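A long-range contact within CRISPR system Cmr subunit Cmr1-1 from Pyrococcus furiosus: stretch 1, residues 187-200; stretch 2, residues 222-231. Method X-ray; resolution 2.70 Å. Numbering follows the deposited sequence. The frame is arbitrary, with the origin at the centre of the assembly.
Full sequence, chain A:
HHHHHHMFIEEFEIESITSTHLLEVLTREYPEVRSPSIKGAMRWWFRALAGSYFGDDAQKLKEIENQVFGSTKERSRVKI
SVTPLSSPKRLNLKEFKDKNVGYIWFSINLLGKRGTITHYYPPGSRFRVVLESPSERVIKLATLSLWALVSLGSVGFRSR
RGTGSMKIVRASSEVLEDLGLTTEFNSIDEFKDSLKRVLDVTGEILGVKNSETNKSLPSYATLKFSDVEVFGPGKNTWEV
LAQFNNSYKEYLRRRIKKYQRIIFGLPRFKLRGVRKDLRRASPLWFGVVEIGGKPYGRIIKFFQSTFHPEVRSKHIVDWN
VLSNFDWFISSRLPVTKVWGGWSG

Stretch 1, residues 187-200: SIDEFKDSLKRVLD
Stretch 2, residues 222-231: TLKFSDVEVF

Residues 188-200 form a helix, with phi/psi values clustered near -62/-42, that packs across strand 226-231. The two axes approach to 11.2 Å, and their N-to-C directions differ by 166°, so the elements run nearly antiparallel. The register is fixed at two points: Ile-188 CA lies 8.7 Å from Val-230 CA, and Leu-199 CA lies 7.3 Å from Lys-224 CA, just before the strand. An axis separation of this size leaves room for a layer of side chains between the backbones, and no hydrogen bond crosses the contact.

Apolar packing therefore carries the interface, which buries 387 Å² summed over both sides. On the helix, Ile-188, Phe-191, Leu-195, Val-198 and Leu-199 direct their CA-to-CB bonds toward the other stretch; the steps of three and four residues from Ile-188 through Phe-191 and Leu-195 to Leu-199, with Val-198 beside the last, place them along one helical flank. On the strand, Val-228 and Val-230 point toward the helix while Glu-229 and Phe-231 point away, the alternation expected of extended backbone (phi -119 to -144°, psi 128 to 161° over 228-231). Phe-191, Leu-195, Leu-223, Val-228 and Val-230 are buried, so apolar side chains suit these positions, which have no polar partners across the contact.

At one end, Ile-188 (chi1 m, chi2 t) extends CD1 to 3.8 Å from Val-230 CG2. The other methyl of Val-230 (chi1 m), CG1, sits 4.4 Å from Phe-191 CE2, so this short branched residue meets two helix side chains. Phe-191 (chi1 t, chi2 -8°) also spans to the next inward-facing valine, its CZ lying 4.4 Å from Val-228 CG1. Both valine methyls approach the ring obliquely. Val-228 (chi1 t) uses its second methyl as well: CG2 is 4.4 Å from CD1 of Leu-195 (chi1 m, chi2 t). Toward the end of stretch 1, Leu-199 meets Leu-223, which lies in the loop before the strand; they share the same rotamer, chi1 t and chi2 p, with Leu-199 CD1 3.9 Å from Leu-223 CD2. Each has 68 Å² covered by the opposing stretch, the largest areas in the contact.

The polar border is formed by Lys-224, whose CA-to-CB bond points sideways. Lys-224 has chi1 to chi3 t and chi4 p, bringing Lys-224 NZ to 4.0 Å from Leu-199 CD2; this is proximity to a methyl group, and the long aliphatic chain allows the amine to lie at the edge of the leucine pair.

Local hydrogen bonds shape each stretch. Ser-187 (phi/psi -147/167, chi1 p) caps the helix by accepting from Glu-190 N at its OG, 3.1 Å away with an N-H...acceptor angle of 154°. Backbone i to i+4 bonds follow, including Leu-199 N to Leu-195 O at 3.0 Å. In the second stretch, Phe-225 N donates to Thr-222 OG1 at 3.3 Å, and Ser-226 OG donates to Leu-223 O at 2.7 Å, bracing the turn that leads into the strand.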

ATOM      1  N   SER A 187      12.588 -10.657 -11.883  1.00 80.46           N
ATOM      2  CA  SER A 187      12.623 -11.806 -10.992  1.00 82.79           C
ATOM      3  C   SER A 187      12.309 -11.365  -9.572  1.00 89.65           C
ATOM      4  O   SER A 187      12.307 -10.171  -9.279  1.00 88.85           O
ATOM      5  CB  SER A 187      13.987 -12.484 -11.037  1.00 80.77           C
ATOM      6  OG  SER A 187      14.961 -11.672 -10.409  1.00 80.84           O
ATOM      7  N   ILE A 188      12.049 -12.327  -8.691  1.00 87.64           N
ATOM      8  CA  ILE A 188      11.826 -12.030  -7.281  1.00 74.00           C
ATOM      9  C   ILE A 188      13.122 -11.523  -6.657  1.00 78.94           C
ATOM     10  O   ILE A 188      13.110 -10.696  -5.743  1.00 84.94           O
ATOM     11  CB  ILE A 188      11.307 -13.273  -6.515  1.00 77.31           C
ATOM     12  CG1 ILE A 188       9.923 -13.669  -7.034  1.00 73.28           C
ATOM     13  CG2 ILE A 188      11.255 -13.020  -5.009  1.00 69.82           C
ATOM     14  CD1 ILE A 188       9.223 -14.721  -6.193  1.00 73.13           C
ATOM     15  N   ASP A 189      14.246 -12.010  -7.172  1.00 80.54           N
ATOM     16  CA  ASP A 189      15.546 -11.599  -6.662  1.00 83.94           C
ATOM     17  C   ASP A 189      15.847 -10.133  -6.964  1.00 81.16           C
ATOM     18  O   ASP A 189      16.481  -9.454  -6.158  1.00 87.59           O
ATOM     19  CB  ASP A 189      16.648 -12.492  -7.230  1.00 92.62           C
ATOM     20  CG  ASP A 189      16.722 -13.836  -6.531  1.00103.99           C
ATOM     21  OD1 ASP A 189      16.261 -13.936  -5.372  1.00103.34           O
ATOM     22  OD2 ASP A 189      17.249 -14.792  -7.140  1.00108.47           O
ATOM     23  N   GLU A 190      15.397  -9.645  -8.117  1.00 76.81           N
ATOM     24  CA  GLU A 190      15.527  -8.225  -8.430  1.00 74.00           C
ATOM     25  C   GLU A 190      14.737  -7.391  -7.425  1.00 76.10           C
ATOM     26  O   GLU A 190      15.169  -6.309  -7.022  1.00 70.43           O
ATOM     27  CB  GLU A 190      15.050  -7.923  -9.851  1.00 75.21           C
ATOM     28  CG  GLU A 190      16.117  -8.115 -10.917  1.00 86.21           C
ATOM     29  CD  GLU A 190      15.634  -7.734 -12.305  1.00 90.90           C
ATOM     30  OE1 GLU A 190      14.463  -7.320 -12.440  1.00 88.78           O
ATOM     31  OE2 GLU A 190      16.427  -7.850 -13.262  1.00 92.38           O
ATOM     32  N   PHE A 191      13.577  -7.909  -7.033  1.00 68.35           N
ATOM     33  CA  PHE A 191      12.734  -7.279  -6.026  1.00 67.11           C
ATOM     34  C   PHE A 191      13.479  -7.232  -4.687  1.00 69.88           C
ATOM     35  O   PHE A 191      13.578  -6.174  -4.062  1.00 69.58           O
ATOM     36  CB  PHE A 191      11.410  -8.047  -5.899  1.00 70.51           C
ATOM     37  CG  PHE A 191      10.299  -7.276  -5.231  1.00 72.30           C
ATOM     38  CD1 PHE A 191      10.532  -6.047  -4.636  1.00 76.04           C
ATOM     39  CD2 PHE A 191       9.014  -7.795  -5.196  1.00 69.61           C
ATOM     40  CE1 PHE A 191       9.507  -5.350  -4.021  1.00 71.75           C
ATOM     41  CE2 PHE A 191       7.985  -7.105  -4.587  1.00 67.87           C
ATOM     42  CZ  PHE A 191       8.229  -5.881  -3.998  1.00 67.88           C
ATOM     43  N   LYS A 192      14.001  -8.378  -4.254  1.00 76.98           N
ATOM     44  CA  LYS A 192      14.760  -8.462  -3.007  1.00 75.84           C
ATOM     45  C   LYS A 192      15.916  -7.465  -2.982  1.00 78.59           C
ATOM     46  O   LYS A 192      16.097  -6.733  -2.012  1.00 79.56           O
ATOM     47  CB  LYS A 192      15.315  -9.871  -2.799  1.00 82.93           C
ATOM     48  CG  LYS A 192      14.296 -10.944  -2.461  1.00 90.82           C
ATOM     49  CD  LYS A 192      14.978 -12.052  -1.664  1.00 87.21           C
ATOM     50  CE  LYS A 192      14.479 -13.438  -2.042  1.00 90.63           C
ATOM     51  NZ  LYS A 192      15.286 -14.498  -1.362  1.00 97.49           N
ATOM     52  N   ASP A 193      16.691  -7.443  -4.060  1.00 80.09           N
ATOM     53  CA  ASP A 193      17.887  -6.616  -4.127  1.00 82.00           C
ATOM     54  C   ASP A 193      17.570  -5.124  -4.181  1.00 83.83           C
ATOM     55  O   ASP A 193      18.310  -4.305  -3.633  1.00 82.85           O
ATOM     56  CB  ASP A 193      18.733  -7.009  -5.337  1.00 86.21           C
ATOM     57  CG  ASP A 193      19.390  -8.370  -5.174  1.00 98.37           C
ATOM     58  OD1 ASP A 193      19.329  -8.944  -4.064  1.00 94.94           O
ATOM     59  OD2 ASP A 193      19.980  -8.857  -6.162  1.00110.04           O
ATOM     60  N   SER A 194      16.471  -4.773  -4.841  1.00 79.67           N
ATOM     61  CA  SER A 194      16.074  -3.377  -4.961  1.00 71.00           C
ATOM     62  C   SER A 194      15.692  -2.788  -3.613  1.00 69.09           C
ATOM     63  O   SER A 194      16.045  -1.650  -3.306  1.00 71.67           O
ATOM     64  CB  SER A 194      14.911  -3.230  -5.936  1.00 70.73           C
ATOM     65  OG  SER A 194      15.322  -3.506  -7.262  1.00 80.48           O
ATOM     66  N   LEU A 195      14.969  -3.561  -2.807  1.00 69.63           N
ATOM     67  CA  LEU A 195      14.587  -3.098  -1.475  1.00 71.40           C
ATOM     68  C   LEU A 195      15.813  -2.788  -0.627  1.00 71.37           C
ATOM     69  O   LEU A 195      15.859  -1.764   0.051  1.00 84.16           O
ATOM     70  CB  LEU A 195      13.712  -4.131  -0.765  1.00 71.84           C
ATOM     71  CG  LEU A 195      12.312  -4.342  -1.345  1.00 73.24           C
ATOM     72  CD1 LEU A 195      11.441  -5.114  -0.378  1.00 66.79           C
ATOM     73  CD2 LEU A 195      11.672  -3.008  -1.694  1.00 76.17           C
ATOM     74  N   LYS A 196      16.806  -3.668  -0.677  1.00 71.38           N
ATOM     75  CA  LYS A 196      18.056  -3.447   0.038  1.00 74.19           C
ATOM     76  C   LYS A 196      18.739  -2.176  -0.462  1.00 77.92           C
ATOM     77  O   LYS A 196      19.217  -1.360   0.327  1.00 72.61           O
ATOM     78  CB  LYS A 196      18.982  -4.652  -0.127  1.00 87.10           C
ATOM     79  CG  LYS A 196      20.120  -4.728   0.882  1.00100.96           C
ATOM     80  CD  LYS A 196      21.476  -4.691   0.189  1.00105.95           C
ATOM     81  CE  LYS A 196      22.589  -5.138   1.123  1.00104.54           C
ATOM     82  NZ  LYS A 196      22.480  -6.589   1.450  1.00107.56           N
ATOM     83  N   ARG A 197      18.770  -2.016  -1.781  1.00 72.14           N
ATOM     84  CA  ARG A 197      19.369  -0.847  -2.405  1.00 67.95           C
ATOM     85  C   ARG A 197      18.675   0.447  -1.979  1.00 76.67           C
ATOM     86  O   ARG A 197      19.336   1.421  -1.613  1.00 74.24           O
ATOM     87  CB  ARG A 197      19.329  -0.994  -3.924  1.00 70.51           C
ATOM     88  CG  ARG A 197      19.639   0.275  -4.697  1.00 75.54           C
ATOM     89  CD  ARG A 197      21.054   0.749  -4.437  1.00 80.89           C
ATOM     90  NE  ARG A 197      22.006  -0.357  -4.411  1.00 86.08           N
ATOM     91  CZ  ARG A 197      22.571  -0.890  -5.488  1.00 76.58           C
ATOM     92  NH1 ARG A 197      22.276  -0.427  -6.694  1.00 76.20           N
ATOM     93  NH2 ARG A 197      23.425  -1.891  -5.355  1.00 76.17           N
ATOM     94  N   VAL A 198      17.344   0.450  -2.030  1.00 81.64           N
ATOM     95  CA  VAL A 198      16.556   1.628  -1.679  1.00 75.78           C
ATOM     96  C   VAL A 198      16.778   1.993  -0.216  1.00 77.99           C
ATOM     97  O   VAL A 198      16.901   3.169   0.134  1.00 74.25           O
ATOM     98  CB  VAL A 198      15.044   1.407  -1.934  1.00 73.39           C
ATOM     99  CG1 VAL A 198      14.223   2.537  -1.329  1.00 66.28           C
ATOM    100  CG2 VAL A 198      14.762   1.271  -3.428  1.00 69.34           C
ATOM    101  N   LEU A 199      16.847   0.977   0.636  1.00 76.35           N
ATOM    102  CA  LEU A 199      17.125   1.204   2.044  1.00 79.89           C
ATOM    103  C   LEU A 199      18.504   1.839   2.199  1.00 80.24           C
ATOM    104  O   LEU A 199      18.633   2.913   2.778  1.00 84.05           O
ATOM    105  CB  LEU A 199      17.044  -0.103   2.833  1.00 85.85           C
ATOM    106  CG  LEU A 199      16.795   0.083   4.329  1.00101.60           C
ATOM    107  CD1 LEU A 199      15.359   0.542   4.570  1.00 88.23           C
ATOM    108  CD2 LEU A 199      17.117  -1.193   5.107  1.00107.80           C
ATOM    109  N   ASP A 200      19.523   1.182   1.648  1.00 87.87           N
ATOM    110  CA  ASP A 200      20.910   1.624   1.777  1.00 83.41           C
ATOM    111  C   ASP A 200      21.169   3.029   1.239  1.00 82.27           C
ATOM    112  O   ASP A 200      21.894   3.807   1.855  1.00 89.31           O
ATOM    113  CB  ASP A 200      21.836   0.637   1.070  1.00 86.31           C
ATOM    114  CG  ASP A 200      21.947  -0.680   1.802  1.00 90.60           C
ATOM    115  OD1 ASP A 200      21.784  -0.687   3.038  1.00103.01           O
ATOM    116  OD2 ASP A 200      22.204  -1.707   1.140  1.00 92.19           O
ATOM    117  N   THR A 222       7.540   1.817   9.066  1.00 71.01           N
ATOM    118  CA  THR A 222       8.742   2.065   8.284  1.00 69.30           C
ATOM    119  C   THR A 222       8.989   0.890   7.353  1.00 75.07           C
ATOM    120  O   THR A 222       8.522  -0.223   7.610  1.00 75.54           O
ATOM    121  CB  THR A 222       9.992   2.268   9.170  1.00 70.53           C
ATOM    122  OG1 THR A 222      10.314   1.040   9.840  1.00 70.81           O
ATOM    123  CG2 THR A 222       9.771   3.375  10.191  1.00 66.36           C
ATOM    124  N   LEU A 223       9.727   1.135   6.275  1.00 70.81           N
ATOM    125  CA  LEU A 223      10.102   0.063   5.366  1.00 67.94           C
ATOM    126  C   LEU A 223      11.010  -0.943   6.062  1.00 66.55           C
ATOM    127  O   LEU A 223      10.833  -2.151   5.916  1.00 70.27           O
ATOM    128  CB  LEU A 223      10.802   0.618   4.125  1.00 79.52           C
ATOM    129  CG  LEU A 223      11.401  -0.485   3.243  1.00 73.85           C
ATOM    130  CD1 LEU A 223      10.302  -1.358   2.658  1.00 63.65           C
ATOM    131  CD2 LEU A 223      12.303   0.077   2.156  1.00 71.63           C
ATOM    132  N   LYS A 224      11.979  -0.432   6.817  1.00 74.71           N
ATOM    133  CA  LYS A 224      12.973  -1.271   7.485  1.00 78.83           C
ATOM    134  C   LYS A 224      12.339  -2.346   8.349  1.00 79.09           C
ATOM    135  O   LYS A 224      12.763  -3.501   8.326  1.00 80.57           O
ATOM    136  CB  LYS A 224      13.904  -0.426   8.351  1.00 82.31           C
ATOM    137  CG  LYS A 224      15.083  -1.208   8.912  1.00 87.52           C
ATOM    138  CD  LYS A 224      15.768  -0.455  10.031  1.00 97.69           C
ATOM    139  CE  LYS A 224      17.219  -0.878  10.162  1.00101.58           C
ATOM    140  NZ  LYS A 224      18.009  -0.455   8.967  1.00108.79           N
ATOM    141  N   PHE A 225      11.324  -1.963   9.112  1.00 77.01           N
ATOM    142  CA  PHE A 225      10.678  -2.900  10.016  1.00 77.65           C
ATOM    143  C   PHE A 225       9.348  -3.378   9.460  1.00 75.33           C
ATOM    144  O   PHE A 225       8.291  -3.117  10.035  1.00 85.15           O
ATOM    145  CB  PHE A 225      10.494  -2.263  11.393  1.00 79.33           C
ATOM    146  CG  PHE A 225      11.794  -1.973  12.092  1.00 92.05           C
ATOM    147  CD1 PHE A 225      12.521  -2.997  12.680  1.00 89.62           C
ATOM    148  CD2 PHE A 225      12.301  -0.684  12.142  1.00 90.87           C
ATOM    149  CE1 PHE A 225      13.719  -2.740  13.313  1.00 86.73           C
ATOM    150  CE2 PHE A 225      13.501  -0.422  12.773  1.00 92.62           C
ATOM    151  CZ  PHE A 225      14.209  -1.452  13.359  1.00 92.92           C
ATOM    152  N   SER A 226       9.415  -4.084   8.337  1.00 68.06           N
ATOM    153  CA  SER A 226       8.221  -4.626   7.704  1.00 72.58           C
ATOM    154  C   SER A 226       8.510  -5.978   7.056  1.00 74.32           C
ATOM    155  O   SER A 226       9.666  -6.341   6.858  1.00 77.72           O
ATOM    156  CB  SER A 226       7.674  -3.646   6.659  1.00 66.33           C
ATOM    157  OG  SER A 226       8.561  -3.519   5.561  1.00 67.24           O
ATOM    158  N   ASP A 227       7.456  -6.723   6.739  1.00 73.11           N
ATOM    159  CA  ASP A 227       7.594  -7.974   6.006  1.00 74.62           C
ATOM    160  C   ASP A 227       6.886  -7.874   4.674  1.00 74.83           C
ATOM    161  O   ASP A 227       5.726  -7.473   4.613  1.00 87.31           O
ATOM    162  CB  ASP A 227       7.029  -9.149   6.801  1.00 85.58           C
ATOM    163  CG  ASP A 227       8.015  -9.699   7.814  1.00 95.79           C
ATOM    164  OD1 ASP A 227       9.159  -9.195   7.871  1.00 85.09           O
ATOM    165  OD2 ASP A 227       7.643 -10.646   8.540  1.00107.23           O
ATOM    166  N   VAL A 228       7.584  -8.235   3.605  1.00 74.31           N
ATOM    167  CA  VAL A 228       6.990  -8.232   2.278  1.00 73.28           C
ATOM    168  C   VAL A 228       7.023  -9.644   1.718  1.00 67.04           C
ATOM    169  O   VAL A 228       8.069 -10.290   1.712  1.00 71.15           O
ATOM    170  CB  VAL A 228       7.718  -7.264   1.320  1.00 69.84           C
ATOM    171  CG1 VAL A 228       7.033  -7.249  -0.033  1.00 65.94           C
ATOM    172  CG2 VAL A 228       7.753  -5.861   1.900  1.00 60.65           C
ATOM    173  N   GLU A 229       5.867 -10.119   1.266  1.00 72.99           N
ATOM    174  CA  GLU A 229       5.729 -11.470   0.734  1.00 73.03           C
ATOM    175  C   GLU A 229       4.964 -11.462  -0.580  1.00 69.32           C
ATOM    176  O   GLU A 229       4.158 -10.567  -0.835  1.00 74.51           O
ATOM    177  CB  GLU A 229       5.008 -12.370   1.735  1.00 81.36           C
ATOM    178  CG  GLU A 229       5.718 -12.532   3.059  1.00 97.57           C
ATOM    179  CD  GLU A 229       4.808 -13.074   4.145  1.00111.21           C
ATOM    180  OE1 GLU A 229       5.330 -13.658   5.117  1.00121.38           O
ATOM    181  OE2 GLU A 229       3.574 -12.907   4.035  1.00110.48           O
ATOM    182  N   VAL A 230       5.215 -12.465  -1.414  1.00 65.67           N
ATOM    183  CA  VAL A 230       4.471 -12.631  -2.656  1.00 65.37           C
ATOM    184  C   VAL A 230       4.013 -14.080  -2.828  1.00 73.73           C
ATOM    185  O   VAL A 230       4.548 -14.994  -2.197  1.00 68.80           O
ATOM    186  CB  VAL A 230       5.305 -12.230  -3.895  1.00 65.32           C
ATOM    187  CG1 VAL A 230       5.782 -10.788  -3.794  1.00 57.92           C
ATOM    188  CG2 VAL A 230       6.480 -13.181  -4.071  1.00 63.14           C
ATOM    189  N   PHE A 231       3.015 -14.283  -3.679  1.00 75.39           N
ATOM    190  CA  PHE A 231       2.606 -15.630  -4.061  1.00 73.63           C
ATOM    191  C   PHE A 231       2.178 -15.637  -5.522  1.00 76.25           C
ATOM    192  O   PHE A 231       1.692 -14.632  -6.040  1.00 79.13           O
ATOM    193  CB  PHE A 231       1.482 -16.154  -3.153  1.00 71.84           C
ATOM    194  CG  PHE A 231       0.155 -15.450  -3.323  1.00 73.58           C
ATOM    195  CD1 PHE A 231      -0.718 -15.807  -4.341  1.00 79.54           C
ATOM    196  CD2 PHE A 231      -0.238 -14.463  -2.436  1.00 75.47           C
ATOM    197  CE1 PHE A 231      -1.939 -15.173  -4.492  1.00 75.06           C
ATOM    198  CE2 PHE A 231      -1.463 -13.826  -2.578  1.00 81.92           C
ATOM    199  CZ  PHE A 231      -2.311 -14.182  -3.610  1.00 79.07           C
TER